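Long-range contacts in protocadherin gamma-B3 (Homo sapiens, PDB 5K8R), which probably mediates calcium-dependent cell adhesion through its extracellular cadherin repeats and may help establish and maintain specific neuronal connections in the brain: residues A[61-66]-A[93-98]; A[99-104]-A[127-132]; A[15-20]-A[52-57]. All coordinates share one frame; numbering follows the deposited sequence.

Overall arrangement
The three contacts follow one another along the elongated chain, from the body of the first cadherin repeat to its junction with the second. Interaction 3 pairs two strands of the first repeat. Strand 53-56 then leads to helix 62-65 of interaction 1, whose centre is about 19 Å from that of interaction 3. Interactions 1 and 2, with centres about 13 Å apart, build the three-calcium cluster of the junction together: two ions are shared between them, and E63 OE2 lies 2.9 Å from D131 OD1 where both carboxylates bind the same calcium. Interaction 2 carries the chain into the second repeat. It does not touch interaction 3, their nearest atoms being about 17 Å apart.

Interaction 1 (A[61-66]-A[93-98]); sequences DREEIC and IQDIND. With CA (calcium ion), chain D; CA (calcium ion), chain C; CA (calcium ion), chain B.
E63 and D95 share a calcium ion, which E63 grips with both carboxylate oxygens and D95 with OD1. Their nearest oxygens, E63 OE2 and D95 OD1, are only 3.0 Å apart, a closeness the cation probably makes tolerable. I96 O and D98 OD1 bind the same ion. With CG between its backbone N and carbonyl carbon (chi1 58°), D98 spans two calciums, its OD2 joining D61 OD1 and E63 OE1 on the second; N97 OD1 reaches a third. R62 adds positive charge: NH2 meets E63 OE2 at 2.7 Å from above the carboxylate plane, and NE makes a weak bond to D95 OD1 at 3.1 Å, the guanidinium and the D95 carboxylate turned 79° apart. An alanine here would probably leave the E63 and D95 carboxylates without the guanidinium and remove the R62 CG that packs 4.0 Å from I93 CG2. D61 also caps helix 62-65, OD1 accepting from E63 N at 3.2 Å. D61-R62-E63 is the cadherin DRE motif, and D95 to D98 begin the DxNDN motif that N99 completes. E9, E10 and D131 add ligands to the first two sites; N135 is a polar partner of D95. I65 and I93 pack on L74 of strand 73-80, and I93 also reaches I7 of strand 3-8.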
ATOM      1  N   ASP A  61      42.966 -17.846  28.378  1.00 41.82           N
ATOM      2  CA  ASP A  61      42.151 -17.439  27.239  1.00 27.52           C
ATOM      3  C   ASP A  61      41.995 -15.923  27.270  1.00 38.63           C
ATOM      4  O   ASP A  61      41.336 -15.378  28.161  1.00 53.66           O
ATOM      5  CB  ASP A  61      40.792 -18.135  27.275  1.00 30.37           C
ATOM      6  CG  ASP A  61      39.855 -17.648  26.184  1.00 44.11           C
ATOM      7  OD1 ASP A  61      40.345 -17.232  25.114  1.00 34.15           O
ATOM      8  OD2 ASP A  61      38.626 -17.682  26.401  1.00 41.49           O
ATOM      9  N   ARG A  62      42.600 -15.241  26.293  1.00 30.80           N
ATOM     10  CA  ARG A  62      42.553 -13.783  26.272  1.00 27.25           C
ATOM     11  C   ARG A  62      41.135 -13.265  26.061  1.00 31.20           C
ATOM     12  O   ARG A  62      40.789 -12.188  26.560  1.00 43.58           O
ATOM     13  CB  ARG A  62      43.478 -13.242  25.183  1.00 30.30           C
ATOM     14  CG  ARG A  62      43.707 -11.742  25.257  1.00 37.52           C
ATOM     15  CD  ARG A  62      43.856 -11.136  23.875  1.00 24.33           C
ATOM     16  NE  ARG A  62      42.664 -11.362  23.066  1.00 31.92           N
ATOM     17  CZ  ARG A  62      41.568 -10.612  23.125  1.00 35.14           C
ATOM     18  NH1 ARG A  62      41.511  -9.582  23.958  1.00 31.12           N
ATOM     19  NH2 ARG A  62      40.527 -10.891  22.353  1.00 44.95           N
ATOM     20  N   GLU A  63      40.304 -14.012  25.330  1.00 29.57           N
ATOM     21  CA  GLU A  63      38.930 -13.575  25.099  1.00 33.58           C
ATOM     22  C   GLU A  63      38.132 -13.551  26.397  1.00 37.65           C
ATOM     23  O   GLU A  63      37.326 -12.640  26.619  1.00 45.39           O
ATOM     24  CB  GLU A  63      38.252 -14.479  24.069  1.00 31.58           C
ATOM     25  CG  GLU A  63      38.558 -14.116  22.624  1.00 32.13           C
ATOM     26  CD  GLU A  63      39.998 -14.390  22.239  1.00 38.88           C
ATOM     27  OE1 GLU A  63      40.500 -15.489  22.554  1.00 41.77           O
ATOM     28  OE2 GLU A  63      40.628 -13.501  21.629  1.00 38.15           O
ATOM     29  N   GLU A  64      38.341 -14.539  27.265  1.00 47.58           N
ATOM     30  CA  GLU A  64      37.607 -14.588  28.523  1.00 38.01           C
ATOM     31  C   GLU A  64      38.190 -13.638  29.562  1.00 49.29           C
ATOM     32  O   GLU A  64      37.464 -13.170  30.446  1.00 70.45           O
ATOM     33  CB  GLU A  64      37.590 -16.019  29.062  1.00 41.31           C
ATOM     34  CG  GLU A  64      36.678 -16.228  30.258  1.00 63.37           C
ATOM     35  CD  GLU A  64      36.672 -17.664  30.740  1.00 81.81           C
ATOM     36  OE1 GLU A  64      37.449 -18.477  30.196  1.00 90.01           O
ATOM     37  OE2 GLU A  64      35.889 -17.980  31.660  1.00 92.96           O
ATOM     38  N   ILE A  65      39.483 -13.329  29.464  1.00 51.98           N
ATOM     39  CA  ILE A  65      40.135 -12.488  30.462  1.00 46.67           C
ATOM     40  C   ILE A  65      39.932 -11.010  30.148  1.00 52.04           C
ATOM     41  O   ILE A  65      39.479 -10.238  31.000  1.00 60.22           O
ATOM     42  CB  ILE A  65      41.630 -12.843  30.561  1.00 45.81           C
ATOM     43  CG1 ILE A  65      41.805 -14.273  31.075  1.00 45.66           C
ATOM     44  CG2 ILE A  65      42.356 -11.858  31.462  1.00 38.25           C
ATOM     45  CD1 ILE A  65      43.232 -14.770  31.006  1.00 38.89           C
ATOM     46  N   CYS A  66      40.268 -10.589  28.925  1.00 53.42           N
ATOM     47  CA  CYS A  66      40.204  -9.179  28.566  1.00 51.45           C
ATOM     48  C   CYS A  66      39.110  -8.835  27.566  1.00 49.04           C
ATOM     49  O   CYS A  66      38.785  -7.652  27.421  1.00 49.36           O
ATOM     50  CB  CYS A  66      41.553  -8.706  28.001  1.00 45.87           C
ATOM     51  SG  CYS A  66      42.920  -8.736  29.189  1.00 69.90           S
ATOM     52  N   ILE A  93      49.409 -10.635  27.551  1.00 34.84           N
ATOM     53  CA  ILE A  93      48.839 -11.796  26.877  1.00 29.92           C
ATOM     54  C   ILE A  93      48.522 -11.395  25.442  1.00 30.99           C
ATOM     55  O   ILE A  93      47.567 -10.653  25.188  1.00 29.94           O
ATOM     56  CB  ILE A  93      47.589 -12.313  27.602  1.00 33.18           C
ATOM     57  CG1 ILE A  93      47.937 -12.718  29.037  1.00 31.56           C
ATOM     58  CG2 ILE A  93      46.977 -13.480  26.846  1.00 19.91           C
ATOM     59  CD1 ILE A  93      49.044 -13.746  29.132  1.00 33.22           C
ATOM     60  N   GLN A  94      49.323 -11.888  24.503  1.00 41.26           N
ATOM     61  CA  GLN A  94      49.119 -11.581  23.096  1.00 38.63           C
ATOM     62  C   GLN A  94      47.930 -12.358  22.542  1.00 41.62           C
ATOM     63  O   GLN A  94      47.603 -13.455  23.003  1.00 48.02           O
ATOM     64  CB  GLN A  94      50.379 -11.907  22.295  1.00 29.75           C
ATOM     65  CG  GLN A  94      51.621 -11.172  22.774  1.00 25.67           C
ATOM     66  CD  GLN A  94      52.903 -11.787  22.247  1.00 34.86           C
ATOM     67  OE1 GLN A  94      52.914 -12.929  21.786  1.00 42.19           O
ATOM     68  NE2 GLN A  94      53.993 -11.030  22.312  1.00 39.26           N
ATOM     69  N   ASP A  95      47.282 -11.775  21.537  1.00 43.99           N
ATOM     70  CA  ASP A  95      46.099 -12.368  20.932  1.00 29.53           C
ATOM     71  C   ASP A  95      46.482 -13.228  19.735  1.00 26.49           C
ATOM     72  O   ASP A  95      47.324 -12.843  18.920  1.00 32.45           O
ATOM     73  CB  ASP A  95      45.118 -11.279  20.492  1.00 35.75           C
ATOM     74  CG  ASP A  95      43.854 -11.844  19.869  1.00 37.70           C
ATOM     75  OD1 ASP A  95      43.278 -12.796  20.437  1.00 34.46           O
ATOM     76  OD2 ASP A  95      43.438 -11.339  18.805  1.00 37.33           O
ATOM     77  N   ILE A  96      45.857 -14.401  19.639  1.00 23.26           N
ATOM     78  CA  ILE A  96      45.987 -15.267  18.477  1.00 31.46           C
ATOM     79  C   ILE A  96      44.622 -15.380  17.812  1.00 32.67           C
ATOM     80  O   ILE A  96      43.578 -15.180  18.438  1.00 33.03           O
ATOM     81  CB  ILE A  96      46.538 -16.662  18.838  1.00 27.56           C
ATOM     82  CG1 ILE A  96      45.552 -17.417  19.731  1.00 29.60           C
ATOM     83  CG2 ILE A  96      47.893 -16.540  19.519  1.00 16.43           C
ATOM     84  CD1 ILE A  96      46.028 -18.802  20.132  1.00 19.77           C
ATOM     85  N   ASN A  97      44.636 -15.702  16.518  1.00 32.65           N
ATOM     86  CA  ASN A  97      43.404 -15.812  15.738  1.00 32.84           C
ATOM     87  C   ASN A  97      42.857 -17.231  15.877  1.00 33.50           C
ATOM     88  O   ASN A  97      42.946 -18.064  14.972  1.00 36.74           O
ATOM     89  CB  ASN A  97      43.653 -15.445  14.283  1.00 32.59           C
ATOM     90  CG  ASN A  97      42.371 -15.334  13.484  1.00 30.04           C
ATOM     91  OD1 ASN A  97      41.334 -14.925  14.009  1.00 34.92           O
ATOM     92  ND2 ASN A  97      42.429 -15.709  12.214  1.00 16.59           N
ATOM     93  N   ASP A  98      42.278 -17.506  17.044  1.00 27.68           N
ATOM     94  CA  ASP A  98      41.692 -18.807  17.333  1.00 34.96           C
ATOM     95  C   ASP A  98      40.170 -18.765  17.391  1.00 42.63           C
ATOM     96  O   ASP A  98      39.548 -19.717  17.875  1.00 54.16           O
ATOM     97  CB  ASP A  98      42.259 -19.362  18.641  1.00 28.87           C
ATOM     98  CG  ASP A  98      42.023 -18.437  19.817  1.00 29.60           C
ATOM     99  OD1 ASP A  98      41.819 -17.227  19.591  1.00 35.18           O
ATOM    100  OD2 ASP A  98      42.046 -18.922  20.968  1.00 40.59           O
TER
HETATM  101 CA    CA D 503      42.068 -14.878  20.283  1.00 34.45          CA
HETATM  102 CA    CA C 502      41.379 -17.724  22.986  1.00 42.41          CA
HETATM  103 CA    CA B 501      39.121 -13.997  14.386  1.00 32.45          CA

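Interaction 2 (A[99-104]-A[127-132]); sequences NPPTFS and AQDPDV. With CA (calcium ion), chain B; CA (calcium ion), chain D.
Different first torsions bring the carboxylates of D129 and D131 to the carbonyl of N99: CG of D129 is anti to its backbone N (chi1 -162°), whereas CG of D131 is anti to the carbonyl carbon, beside its backbone N (chi1 -64°). Both carboxylates thereby converge with N99 O on one calcium, bound by N99 O at 2.4 Å, with D129 as a two-oxygen ligand and D131 giving OD2. The other oxygen of D131, OD1, holds a second calcium at 2.5 Å, so an aspartate suits this place by bridging two ions. D129 OD1 also accepts from D131 N at 3.0 Å, an Asx turn that helps to hold the two acids in place. Between them P130 sets its CG 3.6 Å from N99 CB. Farther along, the segments run antiparallel and join in a single hydrogen-bonded bridge: T102 N to Q128 O at 2.9 Å and the straighter Q128 N to T102 O, also 2.9 Å. P101 CA adds a CA-H...O contact to the same Q128 O. The small A127 lays its CB over one face of F103, 4.1 Å from the ring centroid, in a CH-pi contact. F103 and A127 pack on A184 of strand 177-186, F103 and P101 touch C194 of strand 193-203, and Q128 meets I254 of the second subunit. At the other end, N99 and P130 lie against E63 of helix 62-65, across the junction of the first two cadherin repeats.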
ATOM      1  N   ASN A  99      39.555 -17.687  16.906  1.00 44.77           N
ATOM      2  CA  ASN A  99      38.109 -17.551  16.888  1.00 40.89           C
ATOM      3  C   ASN A  99      37.670 -17.098  15.498  1.00 45.10           C
ATOM      4  O   ASN A  99      38.213 -16.114  14.968  1.00 28.56           O
ATOM      5  CB  ASN A  99      37.631 -16.550  17.945  1.00 38.72           C
ATOM      6  CG  ASN A  99      37.725 -17.100  19.352  1.00 39.59           C
ATOM      7  OD1 ASN A  99      38.486 -16.597  20.178  1.00 45.81           O
ATOM      8  ND2 ASN A  99      36.944 -18.137  19.635  1.00 41.62           N
ATOM      9  N   PRO A 100      36.709 -17.777  14.883  1.00 41.89           N
ATOM     10  CA  PRO A 100      36.220 -17.344  13.577  1.00 33.18           C
ATOM     11  C   PRO A 100      35.183 -16.247  13.729  1.00 30.36           C
ATOM     12  O   PRO A 100      34.585 -16.093  14.805  1.00 35.78           O
ATOM     13  CB  PRO A 100      35.595 -18.622  13.003  1.00 28.26           C
ATOM     14  CG  PRO A 100      35.082 -19.330  14.215  1.00 22.63           C
ATOM     15  CD  PRO A 100      36.068 -19.028  15.325  1.00 30.58           C
ATOM     16  N   PRO A 101      34.946 -15.459  12.684  1.00 27.01           N
ATOM     17  CA  PRO A 101      33.824 -14.518  12.718  1.00 23.35           C
ATOM     18  C   PRO A 101      32.500 -15.263  12.747  1.00 30.32           C
ATOM     19  O   PRO A 101      32.420 -16.462  12.472  1.00 26.54           O
ATOM     20  CB  PRO A 101      33.988 -13.716  11.421  1.00 16.58           C
ATOM     21  CG  PRO A 101      34.776 -14.615  10.522  1.00 27.03           C
ATOM     22  CD  PRO A 101      35.703 -15.377  11.424  1.00 26.97           C
ATOM     23  N   THR A 102      31.443 -14.531  13.094  1.00 41.86           N
ATOM     24  CA  THR A 102      30.128 -15.140  13.209  1.00 39.23           C
ATOM     25  C   THR A 102      29.055 -14.117  12.869  1.00 34.93           C
ATOM     26  O   THR A 102      29.203 -12.923  13.140  1.00 42.98           O
ATOM     27  CB  THR A 102      29.890 -15.705  14.618  1.00 33.54           C
ATOM     28  OG1 THR A 102      28.526 -16.127  14.744  1.00 56.51           O
ATOM     29  CG2 THR A 102      30.192 -14.656  15.677  1.00 26.80           C
ATOM     30  N   PHE A 103      27.977 -14.601  12.261  1.00 28.06           N
ATOM     31  CA  PHE A 103      26.774 -13.818  12.035  1.00 27.98           C
ATOM     32  C   PHE A 103      25.699 -14.224  13.037  1.00 38.84           C
ATOM     33  O   PHE A 103      25.718 -15.324  13.595  1.00 46.31           O
ATOM     34  CB  PHE A 103      26.258 -13.997  10.606  1.00 31.46           C
ATOM     35  CG  PHE A 103      27.085 -13.294   9.567  1.00 43.32           C
ATOM     36  CD1 PHE A 103      28.041 -13.982   8.839  1.00 40.22           C
ATOM     37  CD2 PHE A 103      26.903 -11.943   9.317  1.00 47.67           C
ATOM     38  CE1 PHE A 103      28.802 -13.336   7.881  1.00 35.29           C
ATOM     39  CE2 PHE A 103      27.660 -11.291   8.361  1.00 39.25           C
ATOM     40  CZ  PHE A 103      28.611 -11.988   7.642  1.00 31.56           C
ATOM     41  N   SER A 104      24.751 -13.310  13.262  1.00 38.12           N
ATOM     42  CA  SER A 104      23.708 -13.562  14.253  1.00 28.55           C
ATOM     43  C   SER A 104      22.818 -14.727  13.838  1.00 38.74           C
ATOM     44  O   SER A 104      22.429 -15.548  14.676  1.00 49.93           O
ATOM     45  CB  SER A 104      22.873 -12.300  14.468  1.00 36.24           C
ATOM     46  OG  SER A 104      23.677 -11.234  14.943  1.00 55.76           O
ATOM     47  N   ALA A 127      29.599  -8.839  10.798  1.00 37.37           N
ATOM     48  CA  ALA A 127      30.028 -10.020  11.528  1.00 27.33           C
ATOM     49  C   ALA A 127      30.716  -9.618  12.830  1.00 28.16           C
ATOM     50  O   ALA A 127      31.257  -8.518  12.966  1.00 43.29           O
ATOM     51  CB  ALA A 127      30.969 -10.869  10.674  1.00 29.92           C
ATOM     52  N   GLN A 128      30.685 -10.532  13.797  1.00 35.76           N
ATOM     53  CA  GLN A 128      31.312 -10.319  15.092  1.00 37.51           C
ATOM     54  C   GLN A 128      32.457 -11.303  15.283  1.00 37.69           C
ATOM     55  O   GLN A 128      32.420 -12.432  14.784  1.00 48.57           O
ATOM     56  CB  GLN A 128      30.300 -10.464  16.235  1.00 32.91           C
ATOM     57  CG  GLN A 128      29.238  -9.379  16.255  1.00 40.38           C
ATOM     58  CD  GLN A 128      28.372  -9.437  17.496  1.00 65.66           C
ATOM     59  OE1 GLN A 128      28.535 -10.317  18.340  1.00 74.10           O
ATOM     60  NE2 GLN A 128      27.445  -8.493  17.614  1.00 83.60           N
ATOM     61  N   ASP A 129      33.477 -10.861  16.014  1.00 30.17           N
ATOM     62  CA  ASP A 129      34.680 -11.649  16.234  1.00 22.40           C
ATOM     63  C   ASP A 129      35.250 -11.326  17.610  1.00 35.11           C
ATOM     64  O   ASP A 129      35.641 -10.178  17.867  1.00 35.94           O
ATOM     65  CB  ASP A 129      35.709 -11.366  15.138  1.00 31.42           C
ATOM     66  CG  ASP A 129      36.774 -12.440  15.037  1.00 33.24           C
ATOM     67  OD1 ASP A 129      37.314 -12.857  16.082  1.00 44.60           O
ATOM     68  OD2 ASP A 129      37.072 -12.868  13.902  1.00 36.56           O
ATOM     69  N   PRO A 130      35.313 -12.300  18.522  1.00 31.40           N
ATOM     70  CA  PRO A 130      35.808 -12.012  19.878  1.00 34.78           C
ATOM     71  C   PRO A 130      37.298 -11.720  19.942  1.00 41.34           C
ATOM     72  O   PRO A 130      37.783 -11.326  21.010  1.00 37.94           O
ATOM     73  CB  PRO A 130      35.459 -13.285  20.657  1.00 18.46           C
ATOM     74  CG  PRO A 130      35.404 -14.351  19.626  1.00 22.64           C
ATOM     75  CD  PRO A 130      34.889 -13.703  18.372  1.00 29.22           C
ATOM     76  N   ASP A 131      38.036 -11.896  18.848  1.00 28.28           N
ATOM     77  CA  ASP A 131      39.445 -11.539  18.825  1.00 27.20           C
ATOM     78  C   ASP A 131      39.596 -10.018  18.774  1.00 37.73           C
ATOM     79  O   ASP A 131      38.619  -9.264  18.765  1.00 39.70           O
ATOM     80  CB  ASP A 131      40.141 -12.202  17.639  1.00 30.52           C
ATOM     81  CG  ASP A 131      40.134 -13.717  17.729  1.00 34.03           C
ATOM     82  OD1 ASP A 131      40.158 -14.248  18.858  1.00 29.73           O
ATOM     83  OD2 ASP A 131      40.107 -14.377  16.668  1.00 33.05           O
ATOM     84  N   VAL A 132      40.847  -9.558  18.744  1.00 38.45           N
ATOM     85  CA  VAL A 132      41.162  -8.137  18.692  1.00 28.41           C
ATOM     86  C   VAL A 132      42.238  -7.908  17.637  1.00 31.33           C
ATOM     87  O   VAL A 132      42.852  -8.844  17.126  1.00 27.53           O
ATOM     88  CB  VAL A 132      41.617  -7.583  20.058  1.00 23.58           C
ATOM     89  CG1 VAL A 132      40.453  -7.558  21.036  1.00 23.34           C
ATOM     90  CG2 VAL A 132      42.765  -8.411  20.609  1.00 32.25           C
TER
HETATM   91 CA    CA B 501      39.121 -13.997  14.386  1.00 32.45          CA
HETATM   92 CA    CA D 503      42.068 -14.878  20.283  1.00 34.45          CA

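Interaction 3 (A[15-20]-A[52-57])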
ATOM      1  N   SER A  15      54.365 -24.282  30.032  1.00 39.85           N
ATOM      2  CA  SER A  15      55.148 -23.483  29.101  1.00 37.80           C
ATOM      3  C   SER A  15      55.928 -22.410  29.850  1.00 48.58           C
ATOM      4  O   SER A  15      55.411 -21.773  30.772  1.00 51.40           O
ATOM      5  CB  SER A  15      54.239 -22.841  28.054  1.00 32.67           C
ATOM      6  OG  SER A  15      53.564 -23.826  27.290  1.00 37.42           O
ATOM      7  N   LEU A  16      57.179 -22.212  29.444  1.00 40.13           N
ATOM      8  CA  LEU A  16      58.056 -21.275  30.134  1.00 31.36           C
ATOM      9  C   LEU A  16      57.618 -19.841  29.866  1.00 39.19           C
ATOM     10  O   LEU A  16      57.674 -19.370  28.725  1.00 43.14           O
ATOM     11  CB  LEU A  16      59.502 -21.483  29.690  1.00 33.83           C
ATOM     12  CG  LEU A  16      60.524 -20.495  30.255  1.00 37.60           C
ATOM     13  CD1 LEU A  16      60.561 -20.571  31.772  1.00 31.74           C
ATOM     14  CD2 LEU A  16      61.904 -20.748  29.671  1.00 34.77           C
ATOM     15  N   VAL A  17      57.177 -19.149  30.915  1.00 39.71           N
ATOM     16  CA  VAL A  17      56.919 -17.718  30.799  1.00 31.54           C
ATOM     17  C   VAL A  17      58.214 -16.934  30.949  1.00 41.77           C
ATOM     18  O   VAL A  17      58.502 -16.026  30.160  1.00 40.33           O
ATOM     19  CB  VAL A  17      55.870 -17.266  31.830  1.00 28.59           C
ATOM     20  CG1 VAL A  17      55.617 -15.770  31.707  1.00 22.45           C
ATOM     21  CG2 VAL A  17      54.583 -18.048  31.654  1.00 36.05           C
ATOM     22  N   GLY A  18      59.014 -17.269  31.955  1.00 34.54           N
ATOM     23  CA  GLY A  18      60.274 -16.565  32.105  1.00 31.01           C
ATOM     24  C   GLY A  18      61.117 -17.156  33.211  1.00 29.95           C
ATOM     25  O   GLY A  18      60.735 -18.129  33.867  1.00 48.92           O
ATOM     26  N   ASN A  19      62.288 -16.552  33.400  1.00 30.34           N
ATOM     27  CA  ASN A  19      63.211 -16.913  34.471  1.00 32.25           C
ATOM     28  C   ASN A  19      63.138 -15.810  35.524  1.00 39.47           C
ATOM     29  O   ASN A  19      63.987 -14.920  35.583  1.00 47.31           O
ATOM     30  CB  ASN A  19      64.638 -17.095  33.933  1.00 50.41           C
ATOM     31  CG  ASN A  19      64.700 -18.024  32.732  1.00 65.19           C
ATOM     32  OD1 ASN A  19      64.597 -19.245  32.867  1.00 75.55           O
ATOM     33  ND2 ASN A  19      64.880 -17.449  31.549  1.00 57.26           N
ATOM     34  N   LEU A  20      62.102 -15.881  36.365  1.00 35.20           N
ATOM     35  CA  LEU A  20      61.851 -14.812  37.328  1.00 36.57           C
ATOM     36  C   LEU A  20      63.020 -14.630  38.287  1.00 41.87           C
ATOM     37  O   LEU A  20      63.400 -13.497  38.606  1.00 50.36           O
ATOM     38  CB  LEU A  20      60.566 -15.096  38.106  1.00 31.55           C
ATOM     39  CG  LEU A  20      59.331 -14.314  37.661  1.00 34.90           C
ATOM     40  CD1 LEU A  20      58.149 -14.637  38.559  1.00 48.52           C
ATOM     41  CD2 LEU A  20      59.623 -12.822  37.666  1.00 36.66           C
ATOM     42  N   GLY A  52      63.333 -21.188  39.861  1.00 58.88           N
ATOM     43  CA  GLY A  52      62.805 -19.840  39.797  1.00 63.17           C
ATOM     44  C   GLY A  52      62.142 -19.467  38.492  1.00 49.71           C
ATOM     45  O   GLY A  52      62.139 -18.284  38.129  1.00 48.07           O
ATOM     46  N   ASN A  53      61.571 -20.430  37.775  1.00 33.88           N
ATOM     47  CA  ASN A  53      60.968 -20.168  36.475  1.00 34.33           C
ATOM     48  C   ASN A  53      59.473 -19.918  36.621  1.00 38.27           C
ATOM     49  O   ASN A  53      58.757 -20.720  37.228  1.00 48.11           O
ATOM     50  CB  ASN A  53      61.212 -21.335  35.518  1.00 36.47           C
ATOM     51  CG  ASN A  53      62.680 -21.539  35.210  1.00 41.81           C
ATOM     52  OD1 ASN A  53      63.497 -20.636  35.393  1.00 50.10           O
ATOM     53  ND2 ASN A  53      63.024 -22.730  34.732  1.00 57.23           N
ATOM     54  N   LEU A  54      59.011 -18.800  36.066  1.00 34.74           N
ATOM     55  CA  LEU A  54      57.585 -18.526  35.953  1.00 33.60           C
ATOM     56  C   LEU A  54      57.020 -19.336  34.793  1.00 39.57           C
ATOM     57  O   LEU A  54      57.489 -19.207  33.652  1.00 39.09           O
ATOM     58  CB  LEU A  54      57.342 -17.034  35.743  1.00 27.64           C
ATOM     59  CG  LEU A  54      55.889 -16.567  35.817  1.00 35.18           C
ATOM     60  CD1 LEU A  54      55.333 -16.792  37.213  1.00 41.60           C
ATOM     61  CD2 LEU A  54      55.774 -15.105  35.417  1.00 36.17           C
ATOM     62  N   LEU A  55      56.017 -20.165  35.086  1.00 40.56           N
ATOM     63  CA  LEU A  55      55.444 -21.103  34.131  1.00 34.65           C
ATOM     64  C   LEU A  55      53.929 -20.951  34.086  1.00 38.70           C
ATOM     65  O   LEU A  55      53.297 -20.473  35.033  1.00 33.64           O
ATOM     66  CB  LEU A  55      55.793 -22.557  34.486  1.00 30.35           C
ATOM     67  CG  LEU A  55      57.257 -22.919  34.732  1.00 39.82           C
ATOM     68  CD1 LEU A  55      57.375 -24.376  35.148  1.00 40.45           C
ATOM     69  CD2 LEU A  55      58.095 -22.649  33.498  1.00 42.23           C
ATOM     70  N   VAL A  56      53.353 -21.389  32.964  1.00 32.95           N
ATOM     71  CA  VAL A  56      51.905 -21.378  32.791  1.00 26.83           C
ATOM     72  C   VAL A  56      51.288 -22.497  33.619  1.00 46.35           C
ATOM     73  O   VAL A  56      51.695 -23.663  33.521  1.00 41.24           O
ATOM     74  CB  VAL A  56      51.535 -21.522  31.307  1.00 29.87           C
ATOM     75  CG1 VAL A  56      50.034 -21.683  31.146  1.00 44.74           C
ATOM     76  CG2 VAL A  56      52.027 -20.322  30.512  1.00 24.52           C
ATOM     77  N   SER A  57      50.291 -22.149  34.432  1.00 37.71           N
ATOM     78  CA  SER A  57      49.652 -23.106  35.326  1.00 40.27           C
ATOM     79  C   SER A  57      48.295 -23.587  34.837  1.00 47.26           C
ATOM     80  O   SER A  57      47.903 -24.716  35.149  1.00 66.73           O
ATOM     81  CB  SER A  57      49.488 -22.496  36.722  1.00 58.58           C
ATOM     82  OG  SER A  57      48.822 -23.392  37.595  1.00 71.32           O
TER
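V17 and L54 interlock where strand 16-19 bulges against strand 53-56. The two methyls of V17 serve separate neighbours: CG1 rests on L54 CD2 at 3.8 Å, and CG2 abuts V56 CG2 at 3.6 Å, so a beta-branched residue fills the space beside both. L54, with CG anti to its backbone N (chi1 -171°), sends its branches between V17 and L20, and L20 CD1 closes the other flank 3.8 Å from L54 CB. The bridge partner of L54 is G18, which puts no side chain on this face, so the bulky leucine is lined by V17 and L20 rather than by a residue directly across. On the other face, which carries L16, N53 and L55, L55 CD2 lies over L16 CA and meets L16 CD1 at 3.7 Å, while the same L16 methyl touches N53 CB. The backbone explains the relief. L54 O accepts from both V17 N, at 2.8 Å, and G18 N, at 3.0 Å, the signature of a beta bulge, which shifts the register by one residue. V56 N to S15 O, at 3.0 Å, continues the antiparallel pairing beyond it. At the other end G52 has a positive phi (88°), where a CB would press on the preceding carbonyl oxygen, which suits glycine. V17 and L20 also touch Y5 of strand 3-8, and L54 touches F76 of strand 73-80, so the cluster of V17, L54 and, from the start of helix 20-23, L20 looks into the core between two sheets, as in the Greek-key beta sandwich of cadherin repeats.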